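Side-chain contacts in Rho guanine nucleotide exchange factor 12 (PDB 1TXD), which acts through its DH and PH domains as a guanine nucleotide exchange factor for RhoA and may take part in its regulation by the G proteins alpha-12 and alpha-13: residues 41-46 with 168-173; 47-52 with 156-161; 120-125 with 212-217; 175-180 with 202-207. The protein carries 1 engineered substitution. All coordinates share one frame; numbering follows the deposited sequence.

Interaction 1 (41-46 with 168-173); sequences RTLKVL and PTQMQR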
# COMPACT_ATOMS: atom_id res chain seq x y z
N ARG A 41 -19.16 9.60 -4.48
CA ARG A 41 -19.09 10.67 -5.48
C ARG A 41 -17.68 10.84 -6.05
O ARG A 41 -17.54 11.14 -7.20
CB ARG A 41 -19.57 11.99 -4.87
CG ARG A 41 -20.41 12.81 -5.83
CD ARG A 41 -20.94 14.13 -5.25
NE ARG A 41 -22.29 13.93 -4.73
CZ ARG A 41 -22.65 13.82 -3.44
NH1 ARG A 41 -21.77 13.91 -2.45
NH2 ARG A 41 -23.92 13.63 -3.15
N THR A 42 -16.68 10.71 -5.18
CA THR A 42 -15.28 10.74 -5.49
C THR A 42 -14.91 9.58 -6.42
O THR A 42 -14.20 9.75 -7.45
CB THR A 42 -14.53 10.62 -4.13
OG1 THR A 42 -14.72 11.83 -3.41
CG2 THR A 42 -13.10 10.65 -4.25
N LEU A 43 -15.45 8.41 -6.08
CA LEU A 43 -15.15 7.23 -6.85
C LEU A 43 -15.80 7.37 -8.25
O LEU A 43 -15.19 6.95 -9.25
CB LEU A 43 -15.59 5.96 -6.13
CG LEU A 43 -14.75 5.51 -4.93
CD1 LEU A 43 -15.27 4.18 -4.38
CD2 LEU A 43 -13.30 5.41 -5.23
N LYS A 44 -16.97 7.95 -8.33
CA LYS A 44 -17.57 8.23 -9.66
C LYS A 44 -16.76 9.26 -10.48
O LYS A 44 -16.80 9.18 -11.71
CB LYS A 44 -19.01 8.67 -9.56
CG LYS A 44 -19.96 7.68 -8.91
CD LYS A 44 -21.44 8.08 -9.20
CE LYS A 44 -22.41 6.94 -8.94
NZ LYS A 44 -23.73 7.42 -8.49
N VAL A 45 -15.99 10.16 -9.83
CA VAL A 45 -15.03 11.02 -10.54
C VAL A 45 -13.90 10.19 -11.15
O VAL A 45 -13.69 10.34 -12.33
CB VAL A 45 -14.40 12.18 -9.67
CG1 VAL A 45 -13.30 12.98 -10.47
CG2 VAL A 45 -15.43 13.11 -9.19
N LEU A 46 -13.15 9.38 -10.38
CA LEU A 46 -12.18 8.46 -10.98
C LEU A 46 -12.80 7.77 -12.17
O LEU A 46 -12.19 7.68 -13.25
CB LEU A 46 -11.76 7.36 -10.06
CG LEU A 46 -10.67 7.85 -9.10
CD1 LEU A 46 -10.34 6.74 -8.23
CD2 LEU A 46 -9.45 8.24 -9.97
N PRO A 168 -5.59 7.68 -4.08
CA PRO A 168 -5.42 7.38 -2.66
C PRO A 168 -6.67 7.65 -1.73
O PRO A 168 -6.52 7.57 -0.47
CB PRO A 168 -4.25 8.28 -2.22
CG PRO A 168 -3.46 8.68 -3.47
CD PRO A 168 -4.70 8.73 -4.61
N THR A 169 -7.82 8.00 -2.33
CA THR A 169 -9.02 8.26 -1.56
C THR A 169 -9.59 6.96 -0.99
O THR A 169 -10.12 7.02 0.15
CB THR A 169 -10.10 9.02 -2.31
OG1 THR A 169 -10.38 8.37 -3.57
CG2 THR A 169 -9.60 10.42 -2.67
N GLN A 170 -9.44 5.82 -1.70
CA GLN A 170 -9.90 4.54 -1.15
C GLN A 170 -9.19 4.18 0.18
O GLN A 170 -9.85 3.87 1.18
CB GLN A 170 -9.68 3.41 -2.11
CG GLN A 170 -10.33 2.14 -1.64
CD GLN A 170 -11.91 2.24 -1.51
OE1 GLN A 170 -12.57 3.14 -2.09
NE2 GLN A 170 -12.48 1.30 -0.76
N MET A 171 -7.86 4.21 0.20
CA MET A 171 -7.13 3.89 1.44
C MET A 171 -7.59 4.83 2.53
O MET A 171 -7.80 4.39 3.66
CB MET A 171 -5.61 3.95 1.21
CG MET A 171 -4.69 3.71 2.45
SD MET A 171 -4.53 1.94 2.88
CE MET A 171 -5.50 1.89 4.30
N GLN A 172 -7.76 6.13 2.24
CA GLN A 172 -8.03 7.10 3.31
C GLN A 172 -9.38 6.76 3.98
O GLN A 172 -9.50 6.77 5.19
CB GLN A 172 -8.03 8.56 2.81
CG GLN A 172 -8.18 9.60 4.00
CD GLN A 172 -6.98 9.63 4.99
OE1 GLN A 172 -5.97 8.93 4.76
NE2 GLN A 172 -7.07 10.44 6.06
N ARG A 173 -10.36 6.45 3.14
CA ARG A 173 -11.69 6.05 3.57
C ARG A 173 -11.66 4.91 4.57
O ARG A 173 -12.35 4.92 5.60
CB ARG A 173 -12.58 5.71 2.34
CG ARG A 173 -14.03 5.39 2.73
CD ARG A 173 -14.69 6.45 3.61
NE ARG A 173 -16.12 6.20 3.82
CZ ARG A 173 -16.86 6.87 4.72
NH1 ARG A 173 -16.33 7.85 5.36
NH2 ARG A 173 -18.15 6.59 4.94
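In the helical bundle of the DH domain, Thr42 and Leu43 of helix 20-57 meet Thr169 and Gln170, which form the first turn of helix 169-186. The two short segments run nearly antiparallel (161°), their axes 11.3 Å apart, so contact is left to side-chain ends. Thr42 and Thr169 reach tip to tip. The Thr42 methyl, with CG2 anti to the backbone N, points across the gap and lies 3.6 Å from Thr169 OG1 and 3.8 Å from Thr169 CG2. Neither hydroxyl is spent on the other threonine: Thr42 OG1 turns back to Ala38 O on its own helix, and Thr169 OG1, held between the backbone N and the carbonyl carbon (chi1 52°), bonds to Ile166 O. What remains between the pair is van der Waals contact. Leu43 and Gln170 instead cross at about a right angle. The leucine fork straddles the amide oxygen, CD1 at 3.7 Å and CD2 at 3.9 Å from Gln170 OE1. A bend at chi2 turns the buried Gln170 amide so that both its ends find partners, OE1 taking a hydrogen bond from His39 NE2 and NE2 giving one to His79 NE2. The amide is thus fixed in rotation between two histidines, with leucine methyls against its oxygen. Helix 72-90 closes one flank, with Leu76 and His79 on Leu43 and Ile75 on Gln170. Phe124 and Cys125 of helix 112-126 pack on Gln170 as well, while Leu46 rests on Leu163 and Ile166 of the short helix 163-166.

Interaction 2 (47-52 with 156-161); sequences DQVFYQ and PLCRRL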
# COMPACT_ATOMS: atom_id res chain seq x y z
N ASP A 47 -13.90 7.14 -11.90
CA ASP A 47 -14.58 6.33 -12.95
C ASP A 47 -14.96 7.15 -14.13
O ASP A 47 -14.74 6.72 -15.28
CB ASP A 47 -15.79 5.53 -12.38
CG ASP A 47 -16.48 4.71 -13.41
OD1 ASP A 47 -17.64 5.04 -13.70
OD2 ASP A 47 -15.92 3.79 -14.06
N GLN A 48 -15.58 8.29 -13.93
CA GLN A 48 -16.27 8.91 -15.10
C GLN A 48 -15.31 9.84 -15.86
O GLN A 48 -15.31 9.87 -17.09
CB GLN A 48 -17.54 9.67 -14.69
CG GLN A 48 -18.78 8.76 -14.41
CD GLN A 48 -19.16 7.88 -15.60
OE1 GLN A 48 -19.61 8.39 -16.64
NE2 GLN A 48 -19.02 6.56 -15.45
N VAL A 49 -14.43 10.51 -15.11
CA VAL A 49 -13.55 11.50 -15.72
C VAL A 49 -12.33 10.81 -16.35
O VAL A 49 -11.93 11.22 -17.44
CB VAL A 49 -13.13 12.61 -14.74
CG1 VAL A 49 -12.12 13.55 -15.38
CG2 VAL A 49 -14.36 13.39 -14.29
N PHE A 50 -11.81 9.75 -15.69
CA PHE A 50 -10.61 9.06 -16.06
C PHE A 50 -10.85 7.73 -16.73
O PHE A 50 -10.47 7.57 -17.88
CB PHE A 50 -9.63 8.89 -14.86
CG PHE A 50 -9.14 10.18 -14.35
CD1 PHE A 50 -8.07 10.83 -14.96
CD2 PHE A 50 -9.82 10.84 -13.35
CE1 PHE A 50 -7.68 12.08 -14.56
CE2 PHE A 50 -9.41 12.10 -12.93
CZ PHE A 50 -8.34 12.72 -13.53
N TYR A 51 -11.41 6.75 -16.02
CA TYR A 51 -11.35 5.38 -16.45
C TYR A 51 -12.24 5.20 -17.67
O TYR A 51 -11.79 4.71 -18.71
CB TYR A 51 -11.81 4.40 -15.36
CG TYR A 51 -11.95 3.00 -15.91
CD1 TYR A 51 -10.85 2.19 -16.08
CD2 TYR A 51 -13.17 2.55 -16.40
CE1 TYR A 51 -10.96 0.89 -16.68
CE2 TYR A 51 -13.32 1.26 -16.98
CZ TYR A 51 -12.19 0.42 -17.07
OH TYR A 51 -12.32 -0.84 -17.64
N GLN A 52 -13.47 5.61 -17.55
CA GLN A 52 -14.43 5.39 -18.68
C GLN A 52 -13.93 6.10 -19.95
O GLN A 52 -13.81 5.49 -20.99
CB GLN A 52 -15.81 5.86 -18.33
CG GLN A 52 -16.65 5.01 -17.31
CD GLN A 52 -16.74 3.50 -17.60
OE1 GLN A 52 -17.09 3.09 -18.75
NE2 GLN A 52 -16.53 2.68 -16.56
N PRO A 156 -13.43 20.53 -13.76
CA PRO A 156 -13.74 21.04 -12.40
C PRO A 156 -14.04 19.99 -11.34
O PRO A 156 -13.77 20.23 -10.16
CB PRO A 156 -14.98 21.96 -12.61
CG PRO A 156 -14.94 22.36 -14.04
CD PRO A 156 -14.20 21.26 -14.81
N LEU A 157 -14.53 18.81 -11.75
CA LEU A 157 -14.86 17.74 -10.78
C LEU A 157 -13.62 17.26 -10.03
O LEU A 157 -13.71 16.70 -8.94
CB LEU A 157 -15.58 16.59 -11.46
CG LEU A 157 -16.84 16.96 -12.25
CD1 LEU A 157 -17.32 15.75 -13.04
CD2 LEU A 157 -17.94 17.42 -11.32
N CYS A 158 -12.45 17.53 -10.60
CA CYS A 158 -11.20 17.15 -10.02
C CYS A 158 -10.77 18.09 -8.94
O CYS A 158 -9.88 17.74 -8.13
CB CYS A 158 -10.12 17.09 -11.11
SG CYS A 158 -10.25 15.65 -12.22
N ARG A 159 -11.37 19.27 -8.89
CA ARG A 159 -11.07 20.24 -7.86
C ARG A 159 -9.56 20.53 -7.78
O ARG A 159 -9.02 20.57 -6.71
CB ARG A 159 -11.58 19.69 -6.52
CG ARG A 159 -13.01 19.16 -6.56
CD ARG A 159 -14.06 20.18 -6.36
NE ARG A 159 -14.86 20.54 -7.52
CZ ARG A 159 -16.11 20.10 -7.81
NH1 ARG A 159 -16.74 19.16 -7.07
NH2 ARG A 159 -16.73 20.60 -8.88
N ARG A 160 -8.87 20.69 -8.93
CA ARG A 160 -7.42 21.04 -8.99
C ARG A 160 -6.51 19.95 -8.44
O ARG A 160 -5.41 20.24 -8.02
CB ARG A 160 -7.09 22.36 -8.25
CG ARG A 160 -7.89 23.57 -8.68
CD ARG A 160 -8.17 24.63 -7.57
NE ARG A 160 -9.62 24.62 -7.32
CZ ARG A 160 -10.24 24.30 -6.18
NH1 ARG A 160 -9.58 24.03 -5.05
NH2 ARG A 160 -11.57 24.29 -6.16
N LEU A 161 -6.95 18.71 -8.46
CA LEU A 161 -6.19 17.59 -7.92
C LEU A 161 -5.79 16.65 -9.06
O LEU A 161 -6.53 16.49 -10.01
CB LEU A 161 -7.01 16.81 -6.90
CG LEU A 161 -7.01 17.35 -5.48
CD1 LEU A 161 -7.99 16.54 -4.67
CD2 LEU A 161 -5.61 17.32 -4.83
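Just before Val49 and Phe50, the two residues of helix 20-57 that touch the 156-161 loop, the carboxylate of Asp47 is gripped by two glutamine amides. Gln48 NE2 bonds to Asp47 OD1 at 2.7 Å, coming from above the carboxylate plane. Gln52 NE2 meets Asp47 OD2 on its syn lone pair at 2.8 Å in an almost straight bond (175°), with the oxygen in the amide plane. The Gln52 bond links the same two residues as a wider, pi-type turn, in which Gln52 N bonds to Asp47 O, five residues back. The contact itself is apolar. Val49 splits its methyls between two loop residues: CG2 lies 4.0 Å from Leu157 CD1, and CG1 lies 4.2 Å from Cys158 SG while also lying over one face of the Phe50 ring. Cys158 directs its sulfur at the far end of that ring, SG standing 3.7 Å from both Phe50 CE2 and CZ. The sulfur is 4.8 Å from the ring centroid and 72° off the normal, an oblique sulfur-aromatic contact. Phe50 also packs on Ala152, Phe69, Leu163 and Ile166. With no hydrogen bond joining them here, helix and turn meet through apolar packing and the sulfur-aromatic contact, while the polar bonds of Asp47 stay within the helix and take no part in the joint.

Interaction 3 (120-125 with 212-217); sequences AAATFC and NQAVKE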
# COMPACT_ATOMS: atom_id res chain seq x y z
N ALA A 120 -11.51 -6.41 -1.58
CA ALA A 120 -11.59 -5.50 -2.70
C ALA A 120 -10.68 -4.31 -2.43
O ALA A 120 -9.89 -3.92 -3.29
CB ALA A 120 -13.00 -5.05 -2.94
N ALA A 121 -10.77 -3.76 -1.24
CA ALA A 121 -9.90 -2.65 -0.89
C ALA A 121 -8.42 -3.06 -0.89
O ALA A 121 -7.51 -2.21 -1.11
CB ALA A 121 -10.25 -2.07 0.47
N ALA A 122 -8.14 -4.31 -0.58
CA ALA A 122 -6.72 -4.78 -0.47
C ALA A 122 -6.12 -4.82 -1.86
O ALA A 122 -4.94 -4.48 -2.05
CB ALA A 122 -6.61 -6.21 0.17
N THR A 123 -6.94 -5.22 -2.82
CA THR A 123 -6.53 -5.28 -4.23
C THR A 123 -6.34 -3.85 -4.81
O THR A 123 -5.25 -3.52 -5.32
CB THR A 123 -7.56 -6.07 -5.03
OG1 THR A 123 -7.50 -7.45 -4.63
CG2 THR A 123 -7.25 -6.08 -6.50
N PHE A 124 -7.38 -3.01 -4.73
CA PHE A 124 -7.22 -1.61 -5.13
C PHE A 124 -6.04 -0.93 -4.43
O PHE A 124 -5.14 -0.44 -5.08
CB PHE A 124 -8.46 -0.78 -4.95
CG PHE A 124 -8.36 0.56 -5.60
CD1 PHE A 124 -8.47 0.68 -6.94
CD2 PHE A 124 -8.21 1.70 -4.86
CE1 PHE A 124 -8.38 1.90 -7.56
CE2 PHE A 124 -8.13 2.92 -5.49
CZ PHE A 124 -8.23 3.02 -6.82
N CYS A 125 -6.01 -0.94 -3.12
CA CYS A 125 -5.07 -0.13 -2.42
C CYS A 125 -3.60 -0.62 -2.49
O CYS A 125 -2.69 0.17 -2.42
CB CYS A 125 -5.48 -0.00 -0.92
SG CYS A 125 -7.10 0.75 -0.59
N ASN A 212 -3.78 -2.61 5.13
CA ASN A 212 -2.43 -2.08 5.39
C ASN A 212 -1.28 -3.05 5.19
O ASN A 212 -0.17 -2.63 4.88
CB ASN A 212 -2.32 -1.49 6.81
CG ASN A 212 -2.89 -0.07 6.91
OD1 ASN A 212 -3.12 0.61 5.89
ND2 ASN A 212 -3.14 0.38 8.13
N GLN A 213 -1.52 -4.33 5.44
CA GLN A 213 -0.42 -5.31 5.42
C GLN A 213 -0.16 -5.68 3.95
O GLN A 213 0.96 -5.85 3.52
CB GLN A 213 -0.81 -6.51 6.32
CG GLN A 213 0.22 -7.60 6.52
CD GLN A 213 1.64 -7.07 6.65
OE1 GLN A 213 1.94 -6.33 7.59
NE2 GLN A 213 2.51 -7.44 5.70
N ALA A 214 -1.24 -5.75 3.18
CA ALA A 214 -1.15 -5.99 1.76
C ALA A 214 -0.42 -4.83 1.11
O ALA A 214 0.32 -5.03 0.16
CB ALA A 214 -2.57 -6.16 1.15
N VAL A 215 -0.64 -3.61 1.60
CA VAL A 215 -0.04 -2.41 1.03
C VAL A 215 1.44 -2.47 1.26
O VAL A 215 2.20 -2.31 0.31
CB VAL A 215 -0.69 -1.05 1.60
CG1 VAL A 215 0.19 0.19 1.34
CG2 VAL A 215 -2.10 -0.79 0.96
N LYS A 216 1.85 -2.76 2.49
CA LYS A 216 3.26 -2.95 2.83
C LYS A 216 3.91 -4.01 1.90
O LYS A 216 4.88 -3.71 1.23
CB LYS A 216 3.40 -3.33 4.31
CG LYS A 216 4.84 -3.43 4.86
CD LYS A 216 4.85 -3.42 6.39
CE LYS A 216 6.21 -3.90 6.97
NZ LYS A 216 6.21 -4.03 8.48
N GLU A 217 3.33 -5.21 1.83
CA GLU A 217 3.84 -6.28 0.95
C GLU A 217 4.03 -5.70 -0.43
O GLU A 217 5.10 -5.80 -1.00
CB GLU A 217 2.93 -7.56 0.96
CG GLU A 217 3.48 -8.73 1.83
CD GLU A 217 2.44 -9.53 2.64
OE1 GLU A 217 1.41 -9.96 2.09
OE2 GLU A 217 2.66 -9.78 3.86
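With CG1 anti to its backbone N (chi1 163°), Val215 turns CG2 to the position anti to the carbonyl carbon, which brings that methyl against the last turn of helix 112-126. Cys125 (chi1 -60°) likewise sends SG anti to its own carbonyl carbon, leaving its CB and carbonyl group for the valine. Val215 CG2 therefore sits 3.6 Å from Cys125 O and 3.9 Å from Cys125 CB, a methyl resting partly on main chain and partly on the root of a side chain. One turn before Cys125, Ala122 CB meets Ala214 CB methyl to methyl at 4.2 Å. Two such small residues let the backbones come close: the CA atoms of Ala122 and Ala214 are 6.1 Å apart, those of Cys125 and Val215 6.5 Å. No hydrogen bond spans the pair; Gln213 NE2 bonds along its own helix to Glu217 OE2 at 3.0 Å, from above the carboxylate plane and with an N-H...O angle of 145°. The Cys125 sulfur, turned from Val215, lies instead against Gln170 and the backbone N of Met171. The contact joins two helices of the DH bundle, 112-126 and the long 191-230 that runs on toward the PH domain. Phe210 and Val211, a turn earlier on that long helix, extend the packing to Ala122, Ala121 and Cys125. Helix 169-186 adds Leu174 against Ala121 and Met171 against Asn212, while Ile75 of helix 72-90 backs Ala120 and Phe124.

Interaction 4 (175-180 with 202-207); sequences TKYPLL and DHCRQI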
# COMPACT_ATOMS: atom_id res chain seq x y z
N THR A 175 -9.28 4.17 6.57
CA THR A 175 -8.75 4.63 7.89
C THR A 175 -9.85 5.30 8.72
O THR A 175 -9.74 5.33 9.92
CB THR A 175 -7.60 5.64 7.72
OG1 THR A 175 -8.11 6.83 7.14
CG2 THR A 175 -6.55 5.17 6.69
N LYS A 176 -10.92 5.76 8.06
CA LYS A 176 -11.99 6.53 8.70
C LYS A 176 -13.07 5.66 9.37
O LYS A 176 -13.65 6.02 10.38
CB LYS A 176 -12.65 7.47 7.67
CG LYS A 176 -11.78 8.64 7.14
CD LYS A 176 -11.41 9.61 8.25
CE LYS A 176 -10.29 10.60 7.86
NZ LYS A 176 -10.64 11.53 6.76
N TYR A 177 -13.35 4.48 8.83
CA TYR A 177 -14.44 3.67 9.39
C TYR A 177 -14.32 3.40 10.89
O TYR A 177 -15.30 3.55 11.61
CB TYR A 177 -14.60 2.36 8.63
CG TYR A 177 -15.21 2.54 7.28
CD1 TYR A 177 -16.44 3.18 7.11
CD2 TYR A 177 -14.59 2.04 6.15
CE1 TYR A 177 -17.02 3.31 5.86
CE2 TYR A 177 -15.18 2.19 4.89
CZ TYR A 177 -16.36 2.81 4.76
OH TYR A 177 -16.91 2.95 3.53
N PRO A 178 -13.13 3.06 11.38
CA PRO A 178 -13.02 2.75 12.80
C PRO A 178 -13.44 3.90 13.71
O PRO A 178 -14.08 3.66 14.74
CB PRO A 178 -11.54 2.44 12.99
CG PRO A 178 -11.05 2.07 11.70
CD PRO A 178 -11.86 2.88 10.68
N LEU A 179 -13.09 5.12 13.33
CA LEU A 179 -13.30 6.29 14.16
C LEU A 179 -14.79 6.66 14.12
O LEU A 179 -15.42 6.92 15.14
CB LEU A 179 -12.43 7.45 13.65
CG LEU A 179 -10.95 7.14 13.34
CD1 LEU A 179 -10.27 8.23 12.45
CD2 LEU A 179 -10.19 6.92 14.69
N LEU A 180 -15.35 6.63 12.93
CA LEU A 180 -16.78 6.85 12.74
C LEU A 180 -17.64 5.91 13.59
O LEU A 180 -18.60 6.36 14.22
CB LEU A 180 -17.15 6.69 11.29
CG LEU A 180 -16.58 7.76 10.36
CD1 LEU A 180 -16.57 7.29 8.91
CD2 LEU A 180 -17.35 9.08 10.48
N ASP A 202 -14.32 -2.86 15.76
CA ASP A 202 -13.13 -3.71 15.80
C ASP A 202 -12.90 -4.48 14.50
O ASP A 202 -11.77 -4.59 14.07
CB ASP A 202 -13.16 -4.72 16.95
CG ASP A 202 -12.97 -4.08 18.29
OD1 ASP A 202 -12.60 -2.88 18.36
OD2 ASP A 202 -13.19 -4.71 19.34
N HIS A 203 -13.96 -5.01 13.91
CA HIS A 203 -13.88 -5.56 12.55
C HIS A 203 -13.33 -4.51 11.59
O HIS A 203 -12.45 -4.83 10.79
CB HIS A 203 -15.23 -6.09 12.07
CG HIS A 203 -15.62 -7.42 12.65
ND1 HIS A 203 -14.97 -8.60 12.31
CD2 HIS A 203 -16.61 -7.76 13.51
CE1 HIS A 203 -15.53 -9.60 12.97
NE2 HIS A 203 -16.53 -9.13 13.70
N CYS A 204 -13.80 -3.27 11.65
CA CYS A 204 -13.29 -2.26 10.70
C CYS A 204 -11.78 -2.12 10.90
O CYS A 204 -11.01 -2.01 9.95
CB CYS A 204 -13.98 -0.92 10.84
SG CYS A 204 -15.62 -0.89 10.14
N ARG A 205 -11.35 -2.19 12.14
CA ARG A 205 -9.93 -2.17 12.46
C ARG A 205 -9.21 -3.37 11.89
O ARG A 205 -8.15 -3.21 11.33
CB ARG A 205 -9.71 -2.07 13.98
CG ARG A 205 -9.15 -0.72 14.40
CD ARG A 205 -9.06 -0.52 15.90
NE ARG A 205 -9.78 0.71 16.16
CZ ARG A 205 -10.91 0.81 16.83
NH1 ARG A 205 -11.51 -0.22 17.41
NH2 ARG A 205 -11.45 2.00 16.92
N GLN A 206 -9.78 -4.58 12.03
CA GLN A 206 -9.23 -5.78 11.38
C GLN A 206 -9.09 -5.62 9.85
O GLN A 206 -8.09 -5.98 9.30
CB GLN A 206 -10.13 -7.00 11.63
CG GLN A 206 -9.86 -7.78 12.92
CD GLN A 206 -10.73 -9.05 13.01
OE1 GLN A 206 -11.37 -9.29 14.04
NE2 GLN A 206 -10.79 -9.83 11.92
N ILE A 207 -10.13 -5.11 9.20
CA ILE A 207 -10.13 -4.84 7.76
C ILE A 207 -9.00 -3.88 7.38
O ILE A 207 -8.27 -4.12 6.42
CB ILE A 207 -11.46 -4.22 7.34
CG1 ILE A 207 -12.56 -5.25 7.34
CG2 ILE A 207 -11.35 -3.58 6.00
CD1 ILE A 207 -14.00 -4.64 7.14
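Helix segments 175-180 and 202-207 run antiparallel at 165° with axes 8.2 Å apart; the CA atoms of Pro178 and Cys204 are 5.4 Å apart. Pro178, which has no N-H for the preceding turn, kinks its helix here and lays its ring beside Cys204, CG 4.3 Å from Cys204 CB. The cysteine sulfur, anti to its carbonyl carbon, comes up against the stem of Tyr177, with SG 3.7 Å from Tyr177 CB. Relative to the ring it stands obliquely, 5.5 Å from the centroid, a loose sulfur-aromatic contact. Tyr177 then leads away, its OH hydrogen-bonded to Glu36 of helix 20-57. On the other flank Arg205, bent at chi3, brings NE and NH2 over to Pro178 CB, each 4.0 Å away. Its charge is spent on two aspartates: NH1 pairs in the guanidinium plane with Asp202 OD1 at 3.0 Å, and NH2 with Asp182 of the opposite helix, a salt bridge that ties the two helices together. The contact joins helices 169-186 and 191-230, successive antiparallel helices of the DH bundle, and the Thr-Lys-Tyr-Pro-Leu-Leu run is probably part of what is known in this family as conserved region 3.

All four contacts lie inside the DH bundle, and none is bridged by a hydrogen bond between its own segments. Interactions 1 and 2 share helix 20-57 and follow each other along it, touching directly; interaction 1 uses a widely spaced helix pair with a buried amide, interaction 2 a loop packed through a sulfur and a ring. Interactions 3 and 4 share helix 191-230 and have close backbones, one through a pair of alanines and a cysteine-valine contact, the other through proline and cysteine. Helix 169-186 links interaction 1 to interaction 4, and Cys125 joins interaction 3 to interaction 1. Interactions 2 and 4 are mostly buried, whereas 1 and 3 are only partly so. Interaction 4 has an interhelix salt bridge at its edge; interaction 2 keeps its side-chain hydrogen bonds within one helix.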